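Local atomic coordinates of acetaldehyde dehydrogenase (Acetylating) (Geobacillus thermoglucosidasius, PDB entry 5J78), a protein that catalyses the acetylating, coenzyme A- and NAD-dependent oxidation of acetaldehyde to acetyl-CoA, and probably runs in reverse during ethanol formation. Residues Lys108-Val113 and Val455-Leu460; Thr141-Thr146 and Ala170-Glu175; Glu287-Glu292 and Leu368-Val373; Gly317-Lys322 and Glu362-Ile367; Leu382-Leu387 and Asp412-Arg417. All coordinates share one frame; numbering follows the deposited sequence.

Interaction 1 of 5, residues Lys108-Val113 and Val455-Leu460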
# COMPACT_ATOMS: atom_id res chain seq x y z
N LYS A 108 4.58 40.03 15.31
CA LYS A 108 3.96 41.23 14.75
C LYS A 108 4.97 42.16 14.06
O LYS A 108 4.61 42.84 13.11
CB LYS A 108 3.19 42.00 15.82
CG LYS A 108 4.06 42.60 16.92
CD LYS A 108 3.20 43.38 17.92
CE LYS A 108 4.02 44.30 18.81
NZ LYS A 108 3.99 43.84 20.21
N ASP A 109 6.21 42.18 14.52
CA ASP A 109 7.23 43.01 13.88
C ASP A 109 8.14 42.25 12.89
O ASP A 109 9.11 42.80 12.40
CB ASP A 109 8.09 43.69 14.95
CG ASP A 109 7.28 44.65 15.84
OD1 ASP A 109 6.31 45.27 15.33
OD2 ASP A 109 7.59 44.76 17.04
N VAL A 110 7.82 41.00 12.57
CA VAL A 110 8.62 40.27 11.59
C VAL A 110 8.27 40.72 10.16
O VAL A 110 7.10 40.83 9.79
CB VAL A 110 8.44 38.74 11.72
CG1 VAL A 110 9.13 38.01 10.56
CG2 VAL A 110 8.99 38.24 13.05
N LYS A 111 9.28 40.99 9.36
CA LYS A 111 9.04 41.31 7.95
C LYS A 111 8.72 40.03 7.18
O LYS A 111 9.47 39.07 7.25
CB LYS A 111 10.25 42.02 7.33
CG LYS A 111 10.57 43.37 7.95
CD LYS A 111 11.86 43.96 7.36
CE LYS A 111 12.08 45.40 7.78
NZ LYS A 111 13.30 45.97 7.13
N THR A 112 7.62 40.04 6.42
CA THR A 112 7.19 38.87 5.66
C THR A 112 6.72 39.17 4.24
O THR A 112 6.32 38.26 3.51
CB THR A 112 6.04 38.13 6.38
OG1 THR A 112 4.93 39.03 6.56
CG2 THR A 112 6.49 37.63 7.72
N VAL A 113 6.76 40.44 3.83
CA VAL A 113 6.31 40.83 2.49
C VAL A 113 7.47 41.35 1.66
O VAL A 113 8.21 42.22 2.11
CB VAL A 113 5.22 41.93 2.51
CG1 VAL A 113 4.82 42.32 1.07
CG2 VAL A 113 4.01 41.49 3.28
N VAL A 455 8.22 26.01 16.46
CA VAL A 455 7.75 26.43 15.15
C VAL A 455 7.05 27.77 15.25
O VAL A 455 6.26 27.99 16.16
CB VAL A 455 6.80 25.38 14.54
CG1 VAL A 455 6.17 25.89 13.23
CG2 VAL A 455 7.55 24.07 14.32
N THR A 456 7.33 28.64 14.29
CA THR A 456 6.86 30.01 14.33
C THR A 456 6.77 30.53 12.88
O THR A 456 6.83 29.74 11.92
CB THR A 456 7.77 30.90 15.25
OG1 THR A 456 7.28 32.24 15.29
CG2 THR A 456 9.22 30.91 14.79
N VAL A 457 6.55 31.84 12.70
CA VAL A 457 6.26 32.39 11.36
C VAL A 457 7.38 32.16 10.29
O VAL A 457 7.10 32.01 9.10
CB VAL A 457 5.95 33.90 11.46
CG1 VAL A 457 7.18 34.68 11.91
CG2 VAL A 457 5.40 34.44 10.16
N THR A 458 8.63 32.10 10.73
CA THR A 458 9.74 31.94 9.81
C THR A 458 9.78 30.53 9.22
O THR A 458 10.47 30.29 8.23
CB THR A 458 11.06 32.26 10.50
OG1 THR A 458 11.23 31.44 11.67
CG2 THR A 458 11.07 33.73 10.91
N HIS A 459 9.02 29.59 9.80
CA HIS A 459 8.93 28.25 9.23
C HIS A 459 7.89 28.17 8.11
O HIS A 459 7.82 27.16 7.39
CB HIS A 459 8.63 27.22 10.34
CG HIS A 459 9.71 27.12 11.36
ND1 HIS A 459 9.66 27.76 12.58
CD2 HIS A 459 10.92 26.50 11.31
CE1 HIS A 459 10.77 27.52 13.25
NE2 HIS A 459 11.55 26.75 12.51
N LEU A 460 7.10 29.23 7.93
CA LEU A 460 6.03 29.23 6.94
C LEU A 460 6.21 30.19 5.76
O LEU A 460 5.24 30.48 5.06
CB LEU A 460 4.69 29.52 7.64
CG LEU A 460 4.32 28.48 8.69
CD1 LEU A 460 2.95 28.81 9.29
CD2 LEU A 460 4.32 27.07 8.13
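V110 and V457 meet tip to tip, their branched ends reaching toward each other from two loops far apart in the sequence. V457 CG1 lies 4.1 Å from V110 CG1 and 4.2 Å from V110 CG2, so one methyl faces the fork of the other valine. V457 turns this methyl into the crowded position between its own backbone N and carbonyl carbon (chi1 66°), and its second methyl swings to the other neighbour: V457 CG2 is 4.2 Å from T112 CG2, the two side chains crossing at a slant. Threonine suits this place because it serves two surroundings, its methyl facing the valine and its OG1 bonding to K156 O. Valine on each side gives a short, stiff apolar end with little torsional freedom to lose.

V457 is carried by a 3-10 turn, in which L460 N bonds to V457 O and H459 N to T456 O. H459 folds back on its own turn: its ND1 accepts from T456 N at 3.0 Å, with the donor 18° out of the ring plane. Its NE2 bonds to D453 OD2, which holds the ring from both nitrogens.

The contact joins the link from helix 89-107 to strand 115-119 with the loop leading into strand 461-468. V457 also packs on I107 at the end of helix 89-107 and on K156 at the end of helix 143-156.

Interaction 2 of 5, residues Thr141-Thr146 and Ala170-Glu175. With ACT (acetate ion), chain I.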
# COMPACT_ATOMS: atom_id res chain seq x y z
N THR A 141 -5.77 17.95 23.23
CA THR A 141 -5.32 18.55 24.48
C THR A 141 -5.22 20.08 24.47
O THR A 141 -5.48 20.73 25.49
CB THR A 141 -3.94 18.01 24.86
OG1 THR A 141 -3.08 18.06 23.72
CG2 THR A 141 -4.05 16.57 25.37
N ASN A 142 -4.82 20.65 23.33
CA ASN A 142 -4.67 22.10 23.17
C ASN A 142 -5.43 22.56 21.93
O ASN A 142 -4.86 23.21 21.05
CB ASN A 142 -3.19 22.50 23.03
CG ASN A 142 -2.30 21.86 24.07
OD1 ASN A 142 -2.65 21.79 25.26
ND2 ASN A 142 -1.12 21.41 23.64
N PRO A 143 -6.71 22.21 21.85
CA PRO A 143 -7.44 22.40 20.59
C PRO A 143 -7.52 23.86 20.14
O PRO A 143 -7.12 24.17 19.03
CB PRO A 143 -8.83 21.85 20.89
CG PRO A 143 -8.91 21.77 22.40
CD PRO A 143 -7.55 21.61 22.90
N THR A 144 -8.00 24.76 20.99
CA THR A 144 -8.33 26.11 20.53
C THR A 144 -7.09 27.00 20.52
O THR A 144 -6.92 27.81 19.61
CB THR A 144 -9.44 26.71 21.40
OG1 THR A 144 -8.98 26.82 22.75
CG2 THR A 144 -10.68 25.82 21.37
N SER A 145 -6.19 26.81 21.48
CA SER A 145 -4.98 27.62 21.53
C SER A 145 -4.05 27.33 20.35
O SER A 145 -3.37 28.26 19.86
CB SER A 145 -4.21 27.39 22.83
OG SER A 145 -3.93 26.03 23.06
N THR A 146 -4.03 26.08 19.88
CA THR A 146 -3.16 25.69 18.76
C THR A 146 -3.69 26.27 17.44
O THR A 146 -2.92 26.64 16.53
CB THR A 146 -3.03 24.15 18.64
OG1 THR A 146 -2.53 23.59 19.86
CG2 THR A 146 -2.06 23.75 17.51
N ALA A 170 -13.75 18.34 17.76
CA ALA A 170 -14.15 18.94 16.47
C ALA A 170 -14.88 20.28 16.58
O ALA A 170 -14.60 21.21 15.83
CB ALA A 170 -14.99 17.96 15.70
N LYS A 171 -15.81 20.39 17.53
CA LYS A 171 -16.60 21.62 17.64
C LYS A 171 -15.81 22.83 18.16
O LYS A 171 -15.90 23.92 17.62
CB LYS A 171 -17.81 21.38 18.53
CG LYS A 171 -18.88 20.51 17.90
CD LYS A 171 -19.91 20.09 18.92
CE LYS A 171 -20.91 19.12 18.33
NZ LYS A 171 -20.97 17.87 19.13
N CYS A 172 -15.02 22.65 19.22
CA CYS A 172 -14.28 23.80 19.73
C CYS A 172 -13.16 24.22 18.74
O CYS A 172 -12.88 25.41 18.59
CB CYS A 172 -13.71 23.50 21.11
SG CYS A 172 -12.47 22.23 21.17
N THR A 173 -12.56 23.25 18.06
CA THR A 173 -11.53 23.54 17.04
C THR A 173 -12.13 24.35 15.87
O THR A 173 -11.60 25.38 15.47
CB THR A 173 -10.86 22.22 16.50
OG1 THR A 173 -10.33 21.47 17.60
CG2 THR A 173 -9.69 22.53 15.54
N ALA A 174 -13.25 23.88 15.33
CA ALA A 174 -13.93 24.61 14.27
C ALA A 174 -14.39 26.00 14.72
O ALA A 174 -14.34 26.94 13.93
CB ALA A 174 -15.10 23.79 13.74
N GLU A 175 -14.82 26.16 15.97
CA GLU A 175 -15.28 27.47 16.44
C GLU A 175 -14.09 28.43 16.51
O GLU A 175 -14.20 29.60 16.13
CB GLU A 175 -15.99 27.37 17.81
CG GLU A 175 -16.44 28.71 18.45
CD GLU A 175 -17.37 29.57 17.59
OE1 GLU A 175 -17.95 29.08 16.59
OE2 GLU A 175 -17.53 30.77 17.91
C ACT I . -6.81 24.82 24.86
O ACT I . -6.58 23.81 25.54
OXT ACT I . -6.23 24.94 23.80
CH3 ACT I . -7.73 25.90 25.34
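P143 and T144, in the first turn of one helix, press against C172 and T173 of another. P143 CB sits 3.7 Å from C172 SG and 3.6 Å from T173 OG1, while T144 CG2 reaches C172 O at 3.6 Å and C172 CB at 3.8 Å. Small side chains let the backbones come close, with the CA atoms of T144 and T173 5.4 Å apart. Proline suits a first helical turn, where its missing N-H costs no bond.

The hydroxyls find their bonds elsewhere: T144 OG1 pairs with N96 OD1, and T173 OG1 with A169 O, just ahead of its helix. Behind the contact, N142 O is gripped twice by T146, through its N and, at 2.6 Å, its OG1, which fixes the start of the helix. An acetate ion, probably from the crystallisation liquor, occupies this helix end; its OXT takes S145 N at 3.0 Å (N-H...O 164°) and S145 OG at 2.7 Å, and K92 and K95 complete its charged surroundings.

Helix 143-156 thus meets helix 170-186 beside strand 124-138, whose I138 touches T146 and T173, while helix 55-84 covers P143, T144 and C172 through A80, L76 and M79.

Interaction 3 of 5, residues Glu287-Glu292 and Leu368-Val373. Unlike the reference sequence in segment 368-373: I372 (reference Thr).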
# COMPACT_ATOMS: atom_id res chain seq x y z
N GLU A 287 14.11 15.05 52.00
CA GLU A 287 13.11 15.28 53.04
C GLU A 287 12.55 16.70 52.98
O GLU A 287 11.34 16.89 53.16
CB GLU A 287 13.71 14.99 54.42
CG GLU A 287 12.84 15.46 55.58
CD GLU A 287 13.31 14.95 56.94
OE1 GLU A 287 14.29 14.17 57.01
OE2 GLU A 287 12.67 15.32 57.95
N LYS A 288 13.40 17.70 52.73
CA LYS A 288 12.90 19.08 52.59
C LYS A 288 11.97 19.21 51.37
O LYS A 288 10.97 19.93 51.41
CB LYS A 288 14.03 20.08 52.45
CG LYS A 288 14.93 20.26 53.65
CD LYS A 288 15.58 21.65 53.58
CE LYS A 288 16.76 21.78 54.52
NZ LYS A 288 17.88 20.89 54.09
N VAL A 289 12.31 18.52 50.28
CA VAL A 289 11.57 18.65 49.03
C VAL A 289 10.19 18.03 49.21
O VAL A 289 9.16 18.64 48.89
CB VAL A 289 12.35 18.00 47.84
CG1 VAL A 289 11.49 17.90 46.61
CG2 VAL A 289 13.57 18.83 47.49
N VAL A 290 10.17 16.81 49.76
CA VAL A 290 8.92 16.11 50.04
C VAL A 290 8.00 16.96 50.92
O VAL A 290 6.79 17.08 50.67
CB VAL A 290 9.21 14.75 50.73
CG1 VAL A 290 7.94 14.17 51.38
CG2 VAL A 290 9.78 13.76 49.74
N ALA A 291 8.57 17.57 51.95
CA ALA A 291 7.79 18.32 52.91
C ALA A 291 7.26 19.58 52.23
O ALA A 291 6.10 19.96 52.42
CB ALA A 291 8.63 18.66 54.15
N GLU A 292 8.09 20.21 51.42
CA GLU A 292 7.67 21.41 50.71
C GLU A 292 6.56 21.08 49.68
O GLU A 292 5.62 21.86 49.50
CB GLU A 292 8.86 22.07 50.03
CG GLU A 292 8.58 23.45 49.49
CD GLU A 292 8.28 24.45 50.59
OE1 GLU A 292 9.10 24.56 51.53
OE2 GLU A 292 7.23 25.14 50.52
N LEU A 368 2.94 12.75 39.16
CA LEU A 368 4.35 13.03 39.08
C LEU A 368 5.11 11.88 39.72
O LEU A 368 4.80 11.49 40.84
CB LEU A 368 4.64 14.36 39.79
CG LEU A 368 5.90 15.13 39.48
CD1 LEU A 368 6.08 15.37 37.97
CD2 LEU A 368 5.85 16.45 40.22
N ALA A 369 6.08 11.30 39.01
CA ALA A 369 7.00 10.33 39.63
C ALA A 369 8.08 11.07 40.41
O ALA A 369 8.43 12.20 40.08
CB ALA A 369 7.64 9.43 38.58
N PHE A 370 8.61 10.41 41.44
CA PHE A 370 9.60 11.01 42.33
C PHE A 370 10.80 10.08 42.51
O PHE A 370 10.68 9.03 43.14
CB PHE A 370 8.96 11.31 43.70
CG PHE A 370 9.82 12.14 44.61
CD1 PHE A 370 10.76 11.56 45.44
CD2 PHE A 370 9.66 13.51 44.65
CE1 PHE A 370 11.53 12.34 46.29
CE2 PHE A 370 10.43 14.29 45.50
CZ PHE A 370 11.36 13.71 46.32
N TYR A 371 11.95 10.48 41.97
CA TYR A 371 13.16 9.65 42.01
C TYR A 371 14.20 10.32 42.88
O TYR A 371 14.46 11.52 42.76
CB TYR A 371 13.75 9.42 40.62
CG TYR A 371 12.92 8.59 39.67
CD1 TYR A 371 11.92 9.18 38.90
CD2 TYR A 371 13.15 7.24 39.51
CE1 TYR A 371 11.16 8.42 38.02
CE2 TYR A 371 12.40 6.47 38.63
CZ TYR A 371 11.41 7.07 37.89
OH TYR A 371 10.65 6.32 37.01
N ILE A 372 14.80 9.51 43.75
CA ILE A 372 15.92 9.92 44.59
C ILE A 372 17.24 9.62 43.89
O ILE A 372 17.42 8.51 43.38
CB ILE A 372 15.95 9.17 45.95
CG1 ILE A 372 14.54 8.80 46.44
CG2 ILE A 372 16.70 10.00 47.00
CD1 ILE A 372 13.73 9.94 46.83
N VAL A 373 18.15 10.57 43.88
CA VAL A 373 19.44 10.35 43.23
C VAL A 373 20.53 10.87 44.14
O VAL A 373 20.28 11.73 44.98
CB VAL A 373 19.54 11.05 41.86
CG1 VAL A 373 18.38 10.63 40.98
CG2 VAL A 373 19.59 12.57 42.00
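The helical bond from E292 N to K288 O, 2.9 Å, belongs to the turn that holds V289 and V290 against the ring of F370. No polar bond crosses between helix and strand here; the contact is made of two valine methyls and one phenyl group. V289 CG1 comes to the rim of the ring, close to its plane, and lies 3.9 Å from F370 CE2. V290 CG2 approaches obliquely, 3.8 Å from F370 CZ and 4.1 Å from F370 CE1, its side chain running at about a right angle to that of the phenylalanine.

F370 extends CG anti to its backbone N (chi1 -170°), which carries the far end of the ring away from the strand to the helix. A long flat residue suits this place, since the nearest CA atoms, those of V290 and F370, are 9.3 Å apart. The short beta-branched valines each present one methyl to the ring, and V281 of the neighbouring strand 276-282 also touches F370 and V289.

Helix 286-295 therefore packs on one side of the parallel sheet, over strands 367-373 and 276-282 and beside helix 254-265. Y371, the next residue of the strand, instead meets L382 and L386 of helix 376-388.

Interaction 4 of 5, residues Gly317-Lys322 and Glu362-Ile367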
# COMPACT_ATOMS: atom_id res chain seq x y z
N GLY A 317 -1.07 -1.35 26.59
CA GLY A 317 0.26 -0.89 26.95
C GLY A 317 0.43 0.55 26.53
O GLY A 317 1.51 0.95 26.07
N SER A 318 -0.64 1.33 26.67
CA SER A 318 -0.61 2.75 26.32
C SER A 318 -1.35 3.59 27.36
O SER A 318 -2.22 3.09 28.08
CB SER A 318 -1.23 2.97 24.95
OG SER A 318 -2.60 2.59 24.95
N LEU A 319 -1.01 4.88 27.42
CA LEU A 319 -1.65 5.81 28.33
C LEU A 319 -3.18 5.77 28.20
O LEU A 319 -3.72 5.75 27.10
CB LEU A 319 -1.14 7.23 28.07
CG LEU A 319 -1.69 8.33 28.99
CD1 LEU A 319 -1.26 8.12 30.46
CD2 LEU A 319 -1.25 9.70 28.46
N ASN A 320 -3.84 5.70 29.34
CA ASN A 320 -5.30 5.70 29.44
C ASN A 320 -5.88 7.10 29.23
O ASN A 320 -5.66 7.99 30.04
CB ASN A 320 -5.70 5.15 30.82
CG ASN A 320 -7.22 5.08 31.04
OD1 ASN A 320 -8.01 5.29 30.13
ND2 ASN A 320 -7.61 4.76 32.27
N ALA A 321 -6.60 7.29 28.13
CA ALA A 321 -7.15 8.60 27.79
C ALA A 321 -8.11 9.14 28.86
O ALA A 321 -8.33 10.35 28.95
CB ALA A 321 -7.86 8.55 26.43
N LYS A 322 -8.68 8.25 29.67
CA LYS A 322 -9.68 8.68 30.64
C LYS A 322 -9.07 9.44 31.82
O LYS A 322 -9.81 10.13 32.52
CB LYS A 322 -10.49 7.48 31.15
CG LYS A 322 -11.58 7.09 30.17
CD LYS A 322 -12.05 5.66 30.37
CE LYS A 322 -13.04 5.27 29.29
NZ LYS A 322 -13.92 4.13 29.69
N GLU A 362 4.84 9.09 30.21
CA GLU A 362 4.21 10.39 30.09
C GLU A 362 2.76 10.23 30.51
O GLU A 362 2.03 9.41 29.94
CB GLU A 362 4.30 10.94 28.64
CG GLU A 362 3.88 12.41 28.56
CD GLU A 362 3.63 12.94 27.15
OE1 GLU A 362 3.56 12.14 26.19
OE2 GLU A 362 3.50 14.18 27.03
N LYS A 363 2.33 11.01 31.48
CA LYS A 363 1.03 10.77 32.11
C LYS A 363 -0.04 11.80 31.74
O LYS A 363 -1.24 11.54 31.94
CB LYS A 363 1.22 10.70 33.64
CG LYS A 363 2.09 9.51 34.05
CD LYS A 363 2.59 9.55 35.49
CE LYS A 363 3.64 10.61 35.71
NZ LYS A 363 4.97 10.24 35.15
N LEU A 364 0.39 12.94 31.21
CA LEU A 364 -0.52 13.99 30.74
C LEU A 364 -1.64 14.24 31.74
O LEU A 364 -2.82 14.34 31.40
CB LEU A 364 -1.10 13.63 29.36
CG LEU A 364 -0.17 13.81 28.15
CD1 LEU A 364 -0.83 13.30 26.87
CD2 LEU A 364 0.23 15.26 27.96
N SER A 365 -1.26 14.33 33.01
CA SER A 365 -2.23 14.50 34.09
C SER A 365 -1.45 14.86 35.36
O SER A 365 -0.21 14.79 35.38
CB SER A 365 -3.07 13.24 34.29
OG SER A 365 -2.24 12.15 34.67
N PRO A 366 -2.16 15.28 36.42
CA PRO A 366 -1.46 15.77 37.60
C PRO A 366 -0.93 14.62 38.46
O PRO A 366 -1.25 14.48 39.64
CB PRO A 366 -2.53 16.60 38.32
CG PRO A 366 -3.67 16.70 37.39
CD PRO A 366 -3.60 15.52 36.50
N ILE A 367 -0.11 13.79 37.82
CA ILE A 367 0.64 12.72 38.47
C ILE A 367 2.11 12.90 38.14
O ILE A 367 2.48 13.12 36.99
CB ILE A 367 0.20 11.32 38.01
CG1 ILE A 367 -1.30 11.17 38.19
CG2 ILE A 367 0.97 10.25 38.77
CD1 ILE A 367 -1.90 9.86 37.65
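The flat peptide carbonyls of E362 and K363 are met at their oxygens by the branched end of L319. L319 CD1 is 3.6 Å from E362 O and 3.7 Å from K363 O; L319 CD2 also comes within 3.6 Å of E362 O. Above the plane of the K363 carbonyl stands S365 OG, bonded to K363 O at 3.0 Å and 64° out of that plane, so this oxygen has a hydroxyl partner as well as its methyl neighbours.

L319 reaches across because chi1 of -178° stretches its chain straight out from the backbone, and its CD2 packs on L364 CD1 at 4.0 Å. Leucine suits the task: its two methyls spread over two carbonyls and one apolar neighbour. K363 points its CB away from the contact and buries its amine among F359 O, Q277 O and I361 O, an arrangement matched to a positive charge. N320 OD1 accepts from K322 N in an Asx turn. E362, whose carbonyl L319 covers, belongs to a loop near the 3-sulfinoalanine at position 273, probably the family's catalytic cysteine.

The contact sets short strand 318-319, after helix 303-313, against the loop that enters strand 367-373; P366 packs on helix 328-335 and I367 on helix 303-313.

Interaction 5 of 5, residues Leu382-Leu387 and Asp412-Arg417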
# COMPACT_ATOMS: atom_id res chain seq x y z
N LEU A 382 19.37 8.79 34.76
CA LEU A 382 17.92 8.59 34.87
C LEU A 382 17.15 9.47 33.87
O LEU A 382 16.22 9.01 33.21
CB LEU A 382 17.42 8.91 36.29
CG LEU A 382 17.48 7.82 37.35
CD1 LEU A 382 17.01 8.42 38.64
CD2 LEU A 382 16.65 6.61 36.97
N ALA A 383 17.55 10.73 33.78
CA ALA A 383 16.98 11.63 32.78
C ALA A 383 17.06 10.98 31.40
O ALA A 383 16.09 10.97 30.64
CB ALA A 383 17.70 12.97 32.79
N GLN A 384 18.22 10.41 31.09
CA GLN A 384 18.43 9.82 29.77
C GLN A 384 17.46 8.66 29.55
O GLN A 384 16.81 8.58 28.50
CB GLN A 384 19.90 9.36 29.60
CG GLN A 384 20.18 8.65 28.31
CD GLN A 384 20.00 9.55 27.10
OE1 GLN A 384 20.13 10.78 27.19
NE2 GLN A 384 19.70 8.94 25.97
N LYS A 385 17.30 7.82 30.57
CA LYS A 385 16.36 6.68 30.50
C LYS A 385 14.88 7.09 30.38
O LYS A 385 14.10 6.44 29.68
CB LYS A 385 16.52 5.80 31.73
CG LYS A 385 17.77 4.92 31.75
CD LYS A 385 17.55 3.73 32.69
CE LYS A 385 18.83 2.94 32.96
NZ LYS A 385 19.74 3.67 33.89
N LEU A 386 14.49 8.12 31.12
CA LEU A 386 13.13 8.65 31.04
C LEU A 386 12.82 9.22 29.64
O LEU A 386 11.75 8.99 29.10
CB LEU A 386 12.93 9.70 32.13
CG LEU A 386 12.93 9.04 33.52
CD1 LEU A 386 13.35 9.99 34.63
CD2 LEU A 386 11.58 8.44 33.82
N LEU A 387 13.77 9.95 29.06
CA LEU A 387 13.58 10.50 27.71
C LEU A 387 13.38 9.38 26.71
O LEU A 387 12.56 9.49 25.81
CB LEU A 387 14.75 11.38 27.33
CG LEU A 387 14.82 12.67 28.14
CD1 LEU A 387 16.12 13.36 27.85
CD2 LEU A 387 13.62 13.61 27.86
N ASP A 412 24.72 17.81 27.52
CA ASP A 412 24.48 16.57 26.76
C ASP A 412 23.05 16.03 26.80
O ASP A 412 22.82 14.85 26.51
CB ASP A 412 25.43 15.48 27.25
CG ASP A 412 25.19 15.09 28.71
OD1 ASP A 412 24.43 15.80 29.40
OD2 ASP A 412 25.78 14.08 29.16
N LYS A 413 22.07 16.86 27.12
CA LYS A 413 20.69 16.38 27.16
C LYS A 413 20.05 16.48 25.77
O LYS A 413 20.07 17.55 25.16
CB LYS A 413 19.88 17.15 28.20
CG LYS A 413 20.38 16.96 29.63
CD LYS A 413 20.28 15.52 30.10
CE LYS A 413 20.89 15.34 31.50
NZ LYS A 413 22.36 15.44 31.49
N PRO A 414 19.49 15.37 25.25
CA PRO A 414 18.83 15.37 23.95
C PRO A 414 17.42 15.92 24.05
O PRO A 414 16.44 15.17 24.07
CB PRO A 414 18.83 13.89 23.57
CG PRO A 414 18.66 13.21 24.91
CD PRO A 414 19.56 14.01 25.82
N ALA A 415 17.35 17.24 24.15
CA ALA A 415 16.09 17.95 24.22
C ALA A 415 16.28 19.30 23.55
O ALA A 415 17.30 19.96 23.75
CB ALA A 415 15.63 18.12 25.70
N GLY A 416 15.31 19.71 22.73
CA GLY A 416 15.40 21.01 22.09
C GLY A 416 15.20 22.19 23.02
O GLY A 416 15.68 23.31 22.75
N ARG A 417 14.47 21.96 24.11
CA ARG A 417 14.22 22.97 25.14
C ARG A 417 14.81 22.47 26.46
O ARG A 417 14.32 21.50 27.00
CB ARG A 417 12.71 23.22 25.32
CG ARG A 417 12.03 24.02 24.18
CD ARG A 417 10.83 23.29 23.66
NE ARG A 417 11.25 21.99 23.14
CZ ARG A 417 11.53 21.74 21.87
NH1 ARG A 417 11.37 22.67 20.92
NH2 ARG A 417 11.94 20.53 21.52
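A helix of the parallel alpha/beta sheet of what is probably the catalytic domain of this aldehyde dehydrogenase here packs on the entry to the strand that is outermost within this chain. Helix 376-388 forms the crossover from strand 367-373 to strand 395-399, and its residues A383, Q384 and L387 meet K413 and P414 just ahead of strand 415-420.

P414 is the centre of the contact. L387 CD1 lies 3.9 Å from P414 CG, the leucine meeting the ring obliquely, and the leucine also rests on P245 and V396 of the sheet. From beside it, Q384 brings OE1 to 3.6 Å from both P414 CG and CD. The glutamine gets there by an extended first torsion, then a bend at chi2 (64°), which also leaves its NE2 bonded to E388 OE2. Proline suits the place because its compact ring offers an apolar surface while its backbone makes an inverse gamma turn, closed by a weak bond from A415 N to K413 O.

K413 brings CE to 4.2 Å from A383 CB, the small alanine allowing the lysine chain to pass. Beyond, R417 joins a parallel strand of a second subunit, so the sheet continues across the interface, and K413 O bonds to K464 of that subunit. The lysine's amine bonds to Y409 O and S380 OG, and K413 NZ forms a salt bridge with D412 OD1 at 3.0 Å.

How the interactions relate
Interactions 2 to 5 all lie along the chain inside the loop that interaction 1 closes. Interactions 3 and 5 share the parallel sheet, and interaction 4 lies at the loop leading into its strand 367-373: K363 CE is 4.1 Å from L368 N, and on that strand V373 CG1 packs 3.5 Å from L382 CD1 of interaction 5. Interaction 2 lies on helices beside the other, mixed sheet, yet its nearest atoms come about 5 Å from interaction 4. Both border the modified residue C273 (3-sulfinoalanine), probably the family's catalytic cysteine: N142 packs on I272, its neighbour in sequence, and E362 lies near its side chain. Interactions 1 and 3 are farthest apart, with centres about 42 Å from each other.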